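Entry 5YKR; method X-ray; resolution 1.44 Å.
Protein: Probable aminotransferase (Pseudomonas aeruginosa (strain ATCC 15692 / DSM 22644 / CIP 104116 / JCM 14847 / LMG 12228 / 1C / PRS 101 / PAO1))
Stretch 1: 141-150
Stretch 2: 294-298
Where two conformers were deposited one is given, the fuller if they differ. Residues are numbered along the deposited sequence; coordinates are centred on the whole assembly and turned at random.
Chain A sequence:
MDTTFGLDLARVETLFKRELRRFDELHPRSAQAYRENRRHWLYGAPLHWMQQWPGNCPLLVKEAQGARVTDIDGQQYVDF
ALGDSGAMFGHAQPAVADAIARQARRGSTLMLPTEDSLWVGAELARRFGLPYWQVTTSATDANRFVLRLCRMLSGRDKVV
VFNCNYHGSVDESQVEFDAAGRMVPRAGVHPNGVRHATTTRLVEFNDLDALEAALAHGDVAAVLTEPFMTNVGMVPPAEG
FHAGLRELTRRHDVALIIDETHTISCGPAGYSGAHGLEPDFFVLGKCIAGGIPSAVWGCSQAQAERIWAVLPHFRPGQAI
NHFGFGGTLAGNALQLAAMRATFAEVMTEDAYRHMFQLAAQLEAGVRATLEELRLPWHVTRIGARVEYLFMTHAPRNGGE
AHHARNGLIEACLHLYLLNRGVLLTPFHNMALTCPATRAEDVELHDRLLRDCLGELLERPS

Stretch 1 141-150: DANRFVLRLC
Stretch 2, residues 294-298: SAVWG

One side chain, Trp-297, carries most of this contact. It meets three helix residues, Ala-142, Val-146 and Leu-149, and no hydrogen bond crosses between the two stretches. The side-chain packing is apolar and the two stretches bury 254 Å², both sides summed.

Residues 141-150 are helical, within a longer helix that extends beyond both ends. Their phi values lie between -74° and -56°, and their psi values between -48° and -36°. Backbone hydrogen bonds of the i+4 kind run from Phe-145 N to Asp-141 O (2.9 Å) through Cys-150 N to Val-146 O (2.9 Å). Residues 295-298 form an extended strand that continues onward. Phi/psi are -156/163° at Ala-295, -120/154° at Val-296, -136/147° at Trp-297 and -132/158° at Gly-298. Ser-294 precedes the strand at -166/157°.

Helix and strand run in roughly the same direction. Their axes cross at -28° and approach to 8.5 Å. The register is set by Ala-142 and Trp-297, whose CA atoms lie 6.0 Å apart. Ala-142 points its CA-to-CB bond toward the strand here.

Strand alternation decides which residues face the helix. The CA-to-CB bonds of Ala-295 and Trp-297 point toward it; that of Val-296 points away, with chi1 -65° (m). Gly-298 has no side chain and makes no contact here.

Trp-297 has chi1 65° (p) and chi2 -94°. This lays the indole along the helix, with successive turns meeting different parts of it. Ala-142 CB lies 3.8 Å from Trp-297 CD1, oblique to the ring. One turn on, Val-146 covers one face. Its chi1 is 166° (t), and Val-146 CG2 is 3.5 Å from Trp-297 CD2. The same methyl makes a CH-pi contact, with Val-146 CG2 3.8 Å from the centroid of the Trp-297 six-membered ring and 25° off the normal. Leu-149, with chi1 -71° (m) and chi2 169° (t), brings Leu-149 CD1 to 3.5 Å from Trp-297 CH2, again obliquely.

Ala-142 also reaches the preceding inward residue of the strand: Ala-142 CB is 4.3 Å from Ala-295 CB.

Phe-145 starts toward the strand, but at chi1 -61° (m) and chi2 -16° its ring leads away. Asp-141 (chi1 -77°, m) and Arg-144 (m, t, m; chi4 126°) form a salt bridge within the helix. Arg-144 NE and Arg-144 NH2 each donate to Asp-141 OD1 at 3.0 Å. This charged pair stays clear of the apolar contact.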

# COMPACT_ATOMS: atom_id res chain seq x y z
N ASP A 141 5.26 -1.07 2.94
CA ASP A 141 5.22 0.28 3.47
C ASP A 141 5.66 0.33 4.93
O ASP A 141 6.31 1.27 5.35
CB ASP A 141 3.82 0.87 3.33
CG ASP A 141 3.51 1.32 1.93
OD1 ASP A 141 4.38 1.24 1.02
OD2 ASP A 141 2.36 1.82 1.77
N ALA A 142 5.29 -0.69 5.72
CA ALA A 142 5.79 -0.76 7.08
C ALA A 142 7.32 -0.74 7.10
O ALA A 142 7.94 0.04 7.82
CB ALA A 142 5.23 -1.97 7.82
N ASN A 143 7.92 -1.55 6.24
CA ASN A 143 9.41 -1.55 6.15
C ASN A 143 9.95 -0.19 5.69
O ASN A 143 10.89 0.32 6.30
CB ASN A 143 9.87 -2.70 5.26
CG ASN A 143 9.75 -4.05 5.93
OD1 ASN A 143 9.91 -4.18 7.14
ND2 ASN A 143 9.49 -5.08 5.13
N ARG A 144 9.37 0.40 4.63
CA ARG A 144 9.86 1.69 4.14
C ARG A 144 9.81 2.74 5.22
O ARG A 144 10.73 3.57 5.38
CB ARG A 144 8.96 2.21 2.94
CG ARG A 144 9.04 1.36 1.71
CD ARG A 144 8.48 2.07 0.53
NE ARG A 144 7.08 2.50 0.56
CZ ARG A 144 6.65 3.73 0.33
NH1 ARG A 144 7.44 4.75 0.28
NH2 ARG A 144 5.37 3.89 0.18
N PHE A 145 8.68 2.77 5.94
CA PHE A 145 8.43 3.85 6.89
C PHE A 145 9.29 3.69 8.14
O PHE A 145 9.83 4.65 8.64
CB PHE A 145 6.95 3.91 7.26
CG PHE A 145 6.02 4.18 6.09
CD1 PHE A 145 6.47 4.68 4.89
CD2 PHE A 145 4.66 3.99 6.24
CE1 PHE A 145 5.61 4.90 3.84
CE2 PHE A 145 3.79 4.25 5.20
CZ PHE A 145 4.25 4.72 3.99
N VAL A 146 9.45 2.44 8.60
CA VAL A 146 10.38 2.18 9.71
C VAL A 146 11.79 2.61 9.33
O VAL A 146 12.51 3.22 10.15
CB VAL A 146 10.31 0.73 10.18
CG1 VAL A 146 11.47 0.38 11.08
CG2 VAL A 146 8.97 0.46 10.85
N LEU A 147 12.21 2.29 8.09
CA LEU A 147 13.59 2.67 7.72
C LEU A 147 13.74 4.20 7.72
O LEU A 147 14.78 4.73 8.19
CB LEU A 147 13.96 2.09 6.38
CG LEU A 147 14.13 0.57 6.32
CD1 LEU A 147 14.42 0.13 4.86
CD2 LEU A 147 15.23 0.11 7.28
N ARG A 148 12.74 4.93 7.22
CA ARG A 148 12.76 6.39 7.27
C ARG A 148 12.91 6.90 8.70
O ARG A 148 13.73 7.78 8.97
CB ARG A 148 11.47 6.94 6.63
CG ARG A 148 11.25 8.43 6.86
CD ARG A 148 9.98 8.96 6.20
NE ARG A 148 10.13 9.04 4.75
CZ ARG A 148 10.79 9.98 4.09
NH1 ARG A 148 11.24 11.02 4.71
NH2 ARG A 148 10.98 9.87 2.76
N LEU A 149 12.10 6.35 9.63
CA LEU A 149 12.16 6.81 10.98
C LEU A 149 13.52 6.47 11.61
O LEU A 149 14.03 7.23 12.43
CB LEU A 149 11.00 6.17 11.78
CG LEU A 149 9.62 6.72 11.43
CD1 LEU A 149 8.52 5.90 12.05
CD2 LEU A 149 9.45 8.19 11.83
N CYS A 150 14.10 5.31 11.26
CA CYS A 150 15.44 4.96 11.76
C CYS A 150 16.50 5.93 11.25
O CYS A 150 17.41 6.29 11.99
CB CYS A 150 15.80 3.52 11.43
SG CYS A 150 14.87 2.28 12.35
N SER A 294 -2.99 -4.54 4.24
CA SER A 294 -2.70 -4.05 5.59
C SER A 294 -1.37 -4.58 6.08
O SER A 294 -0.87 -5.61 5.60
CB SER A 294 -3.76 -4.49 6.60
OG SER A 294 -5.10 -4.25 6.24
N ALA A 295 -0.80 -3.85 7.04
CA ALA A 295 0.27 -4.38 7.87
C ALA A 295 0.28 -3.58 9.17
O ALA A 295 -0.28 -2.47 9.24
CB ALA A 295 1.64 -4.26 7.17
N VAL A 296 0.95 -4.15 10.18
CA VAL A 296 1.26 -3.41 11.38
C VAL A 296 2.76 -3.35 11.57
O VAL A 296 3.51 -4.26 11.13
CB VAL A 296 0.60 -4.06 12.63
CG1 VAL A 296 -0.92 -3.98 12.54
CG2 VAL A 296 1.05 -5.51 12.86
N TRP A 297 3.22 -2.33 12.27
CA TRP A 297 4.55 -2.31 12.78
C TRP A 297 4.55 -1.80 14.18
O TRP A 297 3.75 -0.93 14.52
CB TRP A 297 5.52 -1.58 11.88
CG TRP A 297 5.35 -0.17 11.68
CD1 TRP A 297 4.68 0.43 10.67
CD2 TRP A 297 5.93 0.86 12.48
NE1 TRP A 297 4.79 1.80 10.79
CE2 TRP A 297 5.56 2.10 11.90
CE3 TRP A 297 6.71 0.86 13.65
CZ2 TRP A 297 5.93 3.33 12.44
CZ3 TRP A 297 7.10 2.09 14.18
CH2 TRP A 297 6.74 3.28 13.57
N GLY A 298 5.47 -2.32 14.96
CA GLY A 298 5.61 -1.96 16.37
C GLY A 298 7.03 -1.65 16.74
O GLY A 298 7.95 -2.03 16.02